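Local coordinates for transferrin (Manduca sexta, PDB 6WB6), which binds a single ferric ion together with a carbonate anion and transports iron as a secreted insect glycoprotein, at residues E82-P87 with V234-A239; F88-V93 with F220-F225. One frame throughout, in Å; residues are numbered along the deposited sequence.

Contact 1: E82-P87 with V234-A239; sequences EEPDAP and VGTTPA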
ATOM      1  N   GLU A  82     -30.694  -1.212   6.718  1.00 26.29           N
ATOM      2  CA  GLU A  82     -30.932  -2.133   7.818  1.00 23.15           C
ATOM      3  C   GLU A  82     -30.883  -1.414   9.154  1.00 27.95           C
ATOM      4  O   GLU A  82     -31.658  -1.736  10.061  1.00 28.76           O
ATOM      5  CB  GLU A  82     -29.898  -3.259   7.769  1.00 25.95           C
ATOM      6  CG  GLU A  82     -30.171  -4.399   8.687  1.00 27.01           C
ATOM      7  CD  GLU A  82     -29.280  -5.586   8.381  1.00 29.53           C
ATOM      8  OE1 GLU A  82     -28.285  -5.401   7.642  1.00 28.66           O
ATOM      9  OE2 GLU A  82     -29.578  -6.702   8.865  1.00 23.37           O
ATOM     10  N   GLU A  83     -29.990  -0.434   9.299  1.00 21.35           N
ATOM     11  CA  GLU A  83     -29.826   0.305  10.554  1.00 25.15           C
ATOM     12  C   GLU A  83     -29.855   1.817  10.320  1.00 28.47           C
ATOM     13  O   GLU A  83     -28.916   2.541  10.669  1.00 27.41           O
ATOM     14  CB  GLU A  83     -28.524  -0.112  11.234  1.00 24.18           C
ATOM     15  CG  GLU A  83     -28.508  -1.554  11.719  1.00 23.70           C
ATOM     16  CD  GLU A  83     -27.202  -1.923  12.383  1.00 18.47           C
ATOM     17  OE1 GLU A  83     -26.266  -2.312  11.663  1.00 22.96           O
ATOM     18  OE2 GLU A  83     -27.102  -1.778  13.616  1.00 24.56           O
ATOM     19  N   PRO A  84     -30.948   2.337   9.770  1.00 26.03           N
ATOM     20  CA  PRO A  84     -30.986   3.772   9.427  1.00 29.10           C
ATOM     21  C   PRO A  84     -30.894   4.684  10.636  1.00 25.87           C
ATOM     22  O   PRO A  84     -30.478   5.844  10.498  1.00 26.26           O
ATOM     23  CB  PRO A  84     -32.336   3.928   8.714  1.00 26.66           C
ATOM     24  CG  PRO A  84     -33.188   2.815   9.290  1.00 28.78           C
ATOM     25  CD  PRO A  84     -32.248   1.672   9.594  1.00 26.65           C
ATOM     26  N   ASP A  85     -31.245   4.192  11.814  1.00 22.51           N
ATOM     27  CA  ASP A  85     -31.278   5.000  13.026  1.00 36.91           C
ATOM     28  C   ASP A  85     -30.136   4.708  13.996  1.00 26.49           C
ATOM     29  O   ASP A  85     -30.063   5.333  15.054  1.00 31.87           O
ATOM     30  CB  ASP A  85     -32.633   4.794  13.709  1.00 34.04           C
ATOM     31  CG  ASP A  85     -33.777   5.361  12.879  1.00 40.88           C
ATOM     32  OD1 ASP A  85     -33.667   6.543  12.500  1.00 44.69           O
ATOM     33  OD2 ASP A  85     -34.756   4.634  12.581  1.00 33.62           O
ATOM     34  N   ALA A  86     -29.255   3.782  13.678  1.00 29.36           N
ATOM     35  CA  ALA A  86     -28.145   3.489  14.572  1.00 24.26           C
ATOM     36  C   ALA A  86     -27.098   4.596  14.494  1.00 26.33           C
ATOM     37  O   ALA A  86     -26.740   5.030  13.394  1.00 28.11           O
ATOM     38  CB  ALA A  86     -27.518   2.143  14.212  1.00 25.01           C
ATOM     39  N   PRO A  87     -26.580   5.070  15.635  1.00 27.50           N
ATOM     40  CA  PRO A  87     -25.605   6.172  15.611  1.00 28.01           C
ATOM     41  C   PRO A  87     -24.282   5.810  14.966  1.00 15.15           C
ATOM     42  O   PRO A  87     -23.598   6.709  14.472  1.00 16.99           O
ATOM     43  CB  PRO A  87     -25.414   6.504  17.099  1.00 24.44           C
ATOM     44  CG  PRO A  87     -25.782   5.245  17.791  1.00 22.36           C
ATOM     45  CD  PRO A  87     -26.859   4.622  17.007  1.00 28.79           C
ATOM     46  N   VAL A 234     -32.404  -7.343  14.192  1.00 26.56           N
ATOM     47  CA  VAL A 234     -31.533  -6.177  14.293  1.00 28.56           C
ATOM     48  C   VAL A 234     -31.957  -5.171  13.232  1.00 28.73           C
ATOM     49  O   VAL A 234     -32.104  -5.517  12.055  1.00 25.87           O
ATOM     50  CB  VAL A 234     -30.039  -6.574  14.171  1.00 33.64           C
ATOM     51  CG1 VAL A 234     -29.798  -7.523  13.019  1.00 31.83           C
ATOM     52  CG2 VAL A 234     -29.155  -5.342  14.038  1.00 30.52           C
ATOM     53  N   GLY A 235     -32.180  -3.929  13.653  1.00 29.63           N
ATOM     54  CA  GLY A 235     -32.601  -2.904  12.704  1.00 31.71           C
ATOM     55  C   GLY A 235     -33.888  -3.324  12.011  1.00 30.93           C
ATOM     56  O   GLY A 235     -34.837  -3.776  12.652  1.00 34.36           O
ATOM     57  N   THR A 236     -33.912  -3.201  10.682  1.00 32.30           N
ATOM     58  CA  THR A 236     -35.047  -3.628   9.873  1.00 37.39           C
ATOM     59  C   THR A 236     -35.089  -5.135   9.675  1.00 39.08           C
ATOM     60  O   THR A 236     -36.047  -5.648   9.082  1.00 42.59           O
ATOM     61  CB  THR A 236     -35.002  -2.975   8.488  1.00 32.00           C
ATOM     62  OG1 THR A 236     -33.823  -3.418   7.800  1.00 30.20           O
ATOM     63  CG2 THR A 236     -35.035  -1.455   8.586  1.00 30.84           C
ATOM     64  N   THR A 237     -34.089  -5.833  10.115  1.00 34.12           N
ATOM     65  CA  THR A 237     -34.047  -7.264   9.874  1.00 34.59           C
ATOM     66  C   THR A 237     -34.786  -7.981  10.987  1.00 37.12           C
ATOM     67  O   THR A 237     -34.511  -7.723  12.169  1.00 33.02           O
ATOM     68  CB  THR A 237     -32.626  -7.780   9.808  1.00 35.60           C
ATOM     69  OG1 THR A 237     -31.896  -7.032   8.829  1.00 34.32           O
ATOM     70  CG2 THR A 237     -32.630  -9.270   9.444  1.00 35.51           C
ATOM     71  N   PRO A 238     -35.734  -8.846  10.645  1.00 45.99           N
ATOM     72  CA  PRO A 238     -36.542  -9.528  11.650  1.00 36.26           C
ATOM     73  C   PRO A 238     -35.804 -10.735  12.216  1.00 38.95           C
ATOM     74  O   PRO A 238     -34.718 -11.123  11.766  1.00 27.28           O
ATOM     75  CB  PRO A 238     -37.772  -9.955  10.851  1.00 36.85           C
ATOM     76  CG  PRO A 238     -37.220 -10.248   9.524  1.00 38.83           C
ATOM     77  CD  PRO A 238     -36.194  -9.178   9.281  1.00 37.45           C
ATOM     78  N   ALA A 239     -36.438 -11.344  13.208  1.00 39.24           N
ATOM     79  CA  ALA A 239     -35.906 -12.563  13.786  1.00 40.10           C
ATOM     80  C   ALA A 239     -35.782 -13.624  12.705  1.00 37.33           C
ATOM     81  O   ALA A 239     -36.517 -13.625  11.715  1.00 32.66           O
ATOM     82  CB  ALA A 239     -36.800 -13.045  14.926  1.00 38.21           C
TER

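Contact 2: F88-V93 with F220-F225; sequences FRYEAV and FTKVIF. With FE (Fe (III) ion), chain E.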
ATOM      1  N   PHE A  88     -23.926   4.530  14.931  1.00 20.45           N
ATOM      2  CA  PHE A  88     -22.625   4.060  14.486  1.00 22.11           C
ATOM      3  C   PHE A  88     -22.779   2.976  13.429  1.00 19.48           C
ATOM      4  O   PHE A  88     -23.768   2.225  13.406  1.00 16.20           O
ATOM      5  CB  PHE A  88     -21.794   3.475  15.659  1.00 25.78           C
ATOM      6  CG  PHE A  88     -21.734   4.363  16.866  1.00 25.90           C
ATOM      7  CD1 PHE A  88     -21.115   5.591  16.801  1.00 19.79           C
ATOM      8  CD2 PHE A  88     -22.282   3.957  18.076  1.00 28.53           C
ATOM      9  CE1 PHE A  88     -21.056   6.409  17.914  1.00 21.29           C
ATOM     10  CE2 PHE A  88     -22.217   4.772  19.185  1.00 24.81           C
ATOM     11  CZ  PHE A  88     -21.613   6.004  19.105  1.00 20.32           C
ATOM     12  N   ARG A  89     -21.785   2.907  12.543  1.00 14.56           N
ATOM     13  CA  ARG A  89     -21.743   1.835  11.567  1.00 14.22           C
ATOM     14  C   ARG A  89     -21.821   0.476  12.253  1.00 21.23           C
ATOM     15  O   ARG A  89     -22.537  -0.432  11.800  1.00 15.65           O
ATOM     16  CB  ARG A  89     -20.472   1.933  10.740  1.00 16.38           C
ATOM     17  CG  ARG A  89     -20.426   0.887   9.623  1.00 13.05           C
ATOM     18  CD  ARG A  89     -19.267   1.169   8.777  1.00 18.01           C
ATOM     19  NE  ARG A  89     -18.952   0.122   7.818  1.00 16.77           N
ATOM     20  CZ  ARG A  89     -18.102   0.300   6.818  1.00 19.06           C
ATOM     21  NH1 ARG A  89     -17.495   1.477   6.695  1.00 19.84           N
ATOM     22  NH2 ARG A  89     -17.829  -0.693   5.972  1.00 19.74           N
ATOM     23  N   TYR A  90     -21.041   0.280  13.303  1.00 17.35           N
ATOM     24  CA  TYR A  90     -21.097  -0.994  14.074  1.00 24.90           C
ATOM     25  C   TYR A  90     -20.393  -0.849  15.404  1.00 16.52           C
ATOM     26  O   TYR A  90     -19.425  -0.209  15.492  1.00 24.86           O
ATOM     27  CB  TYR A  90     -20.577  -2.270  13.410  1.00 15.94           C
ATOM     28  CG  TYR A  90     -19.256  -2.241  12.702  1.00 18.00           C
ATOM     29  CD1 TYR A  90     -18.083  -2.249  13.420  1.00 21.17           C
ATOM     30  CD2 TYR A  90     -19.183  -2.299  11.326  1.00 20.08           C
ATOM     31  CE1 TYR A  90     -16.863  -2.273  12.793  1.00 17.07           C
ATOM     32  CE2 TYR A  90     -17.974  -2.332  10.679  1.00 18.50           C
ATOM     33  CZ  TYR A  90     -16.818  -2.298  11.422  1.00 23.23           C
ATOM     34  OH  TYR A  90     -15.639  -2.326  10.826  1.00 14.84           O
ATOM     35  N   GLU A  91     -20.992  -1.455  16.387  1.00 17.05           N
ATOM     36  CA  GLU A  91     -20.454  -1.485  17.729  1.00 26.27           C
ATOM     37  C   GLU A  91     -19.629  -2.742  17.925  1.00 24.46           C
ATOM     38  O   GLU A  91     -20.035  -3.838  17.517  1.00 18.35           O
ATOM     39  CB  GLU A  91     -21.577  -1.448  18.754  1.00 24.49           C
ATOM     40  CG  GLU A  91     -22.410  -0.185  18.662  1.00 24.19           C
ATOM     41  CD  GLU A  91     -23.742  -0.392  19.317  1.00 31.29           C
ATOM     42  OE1 GLU A  91     -24.593  -1.054  18.684  1.00 25.92           O
ATOM     43  OE2 GLU A  91     -23.907   0.041  20.478  1.00 27.17           O
ATOM     44  N   ALA A  92     -18.474  -2.559  18.558  1.00 14.76           N
ATOM     45  CA  ALA A  92     -17.552  -3.640  18.852  1.00 18.93           C
ATOM     46  C   ALA A  92     -17.972  -4.265  20.164  1.00 18.54           C
ATOM     47  O   ALA A  92     -18.286  -3.563  21.121  1.00 16.14           O
ATOM     48  CB  ALA A  92     -16.108  -3.122  18.949  1.00 17.90           C
ATOM     49  N   VAL A  93     -17.988  -5.590  20.207  1.00 21.06           N
ATOM     50  CA  VAL A  93     -18.418  -6.278  21.406  1.00 16.42           C
ATOM     51  C   VAL A  93     -17.439  -7.390  21.709  1.00 18.57           C
ATOM     52  O   VAL A  93     -16.666  -7.830  20.852  1.00 14.74           O
ATOM     53  CB  VAL A  93     -19.873  -6.828  21.297  1.00 10.15           C
ATOM     54  CG1 VAL A  93     -20.851  -5.658  21.207  1.00 23.46           C
ATOM     55  CG2 VAL A  93     -20.038  -7.744  20.169  1.00 12.22           C
ATOM     56  N   PHE A 220     -14.201 -11.411  19.664  1.00 13.77           N
ATOM     57  CA  PHE A 220     -14.291  -9.984  19.398  1.00 16.28           C
ATOM     58  C   PHE A 220     -14.998  -9.793  18.056  1.00 16.10           C
ATOM     59  O   PHE A 220     -14.463 -10.165  17.009  1.00 18.87           O
ATOM     60  CB  PHE A 220     -12.897  -9.354  19.402  1.00 16.21           C
ATOM     61  CG  PHE A 220     -12.157  -9.548  20.708  1.00 17.22           C
ATOM     62  CD1 PHE A 220     -12.465  -8.777  21.808  1.00 15.70           C
ATOM     63  CD2 PHE A 220     -11.179 -10.511  20.837  1.00 20.59           C
ATOM     64  CE1 PHE A 220     -11.789  -8.949  23.007  1.00 20.58           C
ATOM     65  CE2 PHE A 220     -10.501 -10.688  22.049  1.00 18.09           C
ATOM     66  CZ  PHE A 220     -10.818  -9.908  23.128  1.00 19.80           C
ATOM     67  N   THR A 221     -16.194  -9.221  18.085  1.00 17.80           N
ATOM     68  CA  THR A 221     -16.939  -9.062  16.861  1.00 12.38           C
ATOM     69  C   THR A 221     -17.857  -7.844  17.012  1.00 17.85           C
ATOM     70  O   THR A 221     -17.587  -6.934  17.809  1.00 14.66           O
ATOM     71  CB  THR A 221     -17.638 -10.394  16.555  1.00 18.37           C
ATOM     72  OG1 THR A 221     -18.344 -10.295  15.335  1.00 18.86           O
ATOM     73  CG2 THR A 221     -18.585 -10.804  17.715  1.00 21.51           C
ATOM     74  N   LYS A 222     -18.917  -7.792  16.215  1.00 14.15           N
ATOM     75  CA  LYS A 222     -19.844  -6.668  16.270  1.00 15.49           C
ATOM     76  C   LYS A 222     -21.258  -7.184  16.485  1.00 15.24           C
ATOM     77  O   LYS A 222     -21.561  -8.356  16.272  1.00 18.54           O
ATOM     78  CB  LYS A 222     -19.787  -5.780  15.020  1.00 14.93           C
ATOM     79  CG  LYS A 222     -20.235  -6.410  13.727  1.00 16.46           C
ATOM     80  CD  LYS A 222     -20.250  -5.397  12.589  1.00 16.39           C
ATOM     81  CE  LYS A 222     -20.332  -6.094  11.248  1.00 18.39           C
ATOM     82  NZ  LYS A 222     -19.941  -5.207  10.093  1.00 19.62           N
ATOM     83  N   VAL A 223     -22.125  -6.261  16.891  1.00 20.74           N
ATOM     84  CA  VAL A 223     -23.430  -6.623  17.425  1.00 24.03           C
ATOM     85  C   VAL A 223     -24.259  -7.321  16.371  1.00 20.74           C
ATOM     86  O   VAL A 223     -24.912  -8.334  16.631  1.00 28.09           O
ATOM     87  CB  VAL A 223     -24.150  -5.366  17.937  1.00 18.53           C
ATOM     88  CG1 VAL A 223     -25.626  -5.664  18.224  1.00 22.35           C
ATOM     89  CG2 VAL A 223     -23.430  -4.860  19.132  1.00 20.55           C
ATOM     90  N   ILE A 224     -24.271  -6.763  15.165  1.00 21.62           N
ATOM     91  CA  ILE A 224     -25.238  -7.199  14.179  1.00 19.05           C
ATOM     92  C   ILE A 224     -24.991  -8.650  13.818  1.00 26.00           C
ATOM     93  O   ILE A 224     -25.942  -9.432  13.671  1.00 20.57           O
ATOM     94  CB  ILE A 224     -25.209  -6.265  12.955  1.00 23.95           C
ATOM     95  CG1 ILE A 224     -26.307  -6.643  11.983  1.00 25.62           C
ATOM     96  CG2 ILE A 224     -23.851  -6.288  12.255  1.00 14.60           C
ATOM     97  CD1 ILE A 224     -26.583  -5.568  10.918  1.00 25.36           C
ATOM     98  N   PHE A 225     -23.714  -9.050  13.701  1.00 22.36           N
ATOM     99  CA  PHE A 225     -23.426 -10.461  13.469  1.00 17.49           C
ATOM    100  C   PHE A 225     -23.646 -11.282  14.721  1.00 22.08           C
ATOM    101  O   PHE A 225     -23.913 -12.483  14.623  1.00 24.05           O
ATOM    102  CB  PHE A 225     -21.999 -10.669  12.961  1.00 21.50           C
ATOM    103  CG  PHE A 225     -21.877 -10.542  11.474  1.00 23.66           C
ATOM    104  CD1 PHE A 225     -21.685  -9.317  10.902  1.00 21.70           C
ATOM    105  CD2 PHE A 225     -21.986 -11.645  10.651  1.00 27.35           C
ATOM    106  CE1 PHE A 225     -21.601  -9.177   9.561  1.00 18.63           C
ATOM    107  CE2 PHE A 225     -21.890 -11.506   9.281  1.00 26.22           C
ATOM    108  CZ  PHE A 225     -21.706 -10.269   8.743  1.00 30.16           C
TER
HETATM  109 FE    FE E 701     -14.907  -4.339  10.419  1.00 13.92          FE

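Contact 1: E82-P87 with V234-A239
E82 grips the turn V234-T237 with both its backbone carbonyl and its carboxylate. The amide of T236 gives E82 O a hydrogen bond (N to O 2.8 Å) lying in the carbonyl plane on a lone pair, and G235 CA adds a CA-H...O contact to the same E82 O at 3.0 Å. Along the side chain, E82 CB faces T236 OG1 at 3.9 Å. E82 CG stands anti to the backbone N (chi1 -170°), which brings it 3.2 Å from T237 OG1. The extended chain then sets E82 CD 3.0 Å from that hydroxyl oxygen. At the tip, E82 OE2 accepts a hydrogen bond from T237 OG1; the modelled separation of 2.3 Å is very short, so the exact closeness of the whole E82 tip to this hydroxyl is doubtful. OE2 also forms a salt bridge with K228 of helix 223-229. E83 contributes more lightly, its OE2 4.1 Å from a methyl, V234 CG2. The turn is type II' and is closed by backbone bonds in both directions between V234 and T237. G235 has positive phi (58°), and a side chain there would run into E82 O. The contact thus joins two surface loops mainly through polar atoms, and the E82 carboxylate, paired with the K228 ammonium group, would probably stay ionised and tie the turn to helix 223-229.

Contact 2: F88-V93 with F220-F225
The side chains of Y90 and K222 cross obliquely where two antiparallel strands meet beside the iron site. K222 CD presses on the root of the tyrosine, 3.2 Å from Y90 CB, and the extended lysine chain carries NZ to 3.2 Å from Y90 CD2, oblique to the ring. Y90 CG, set between its own backbone N and carbonyl carbon (chi1 47°), is thereby placed against K222 CD at 3.3 Å. At the far end of the ring, Y90 OH binds the ferric ion at 2.2 Å and takes a hydrogen bond from R271. Y204 is a second ligand of the metal, and K222 makes a cation-pi contact with it. The firm part of the pairing is V93 with T221: V93 N to T221 O is 2.8 Å and nearly straight (166°), and T221 N returns a bond to V93 O. Beyond it, V93 CG1 and V223 CG2 meet at 3.4 Å, tighter than usual for two methyls. The partly exposed side is looser. There V223 N, at the start of the helix, reaches E91 O over 3.3 Å in a bent bond (138° at the hydrogen), and the E91 side chain merely runs beside V223, OE1 4.0 Å from CG2. An alanine in place of K222 would probably open a gap against Y90 CB and CG and deprive the Y204 ring of its cation. The lysine thus lies against the rings of both iron-binding tyrosines and probably helps to hold them in place, while R271 and the ferric ion hold Y90 OH.

Along the chain the order is 82-87, 88-93, 220-225, 234-239, so contact 1 brackets contact 2, and their centres lie 13 Å apart in the first transferrin repeat. Strand 72-79 belongs to a four-stranded antiparallel sheet and strand 90-97 to the mixed sheet that includes 218-222; loop 82-87 leads from one to the other. Helix 223-229 starts within contact 2 and precedes the turn of contact 1. I224 bridges the two: its CD1 is 3.4 Å from E83 OE1, and its CG1 is 3.7 Å from V234 CG2. The surface loops of contact 1 therefore pack on the same helix whose start adjoins the strand pair that carries the iron ligand Y90.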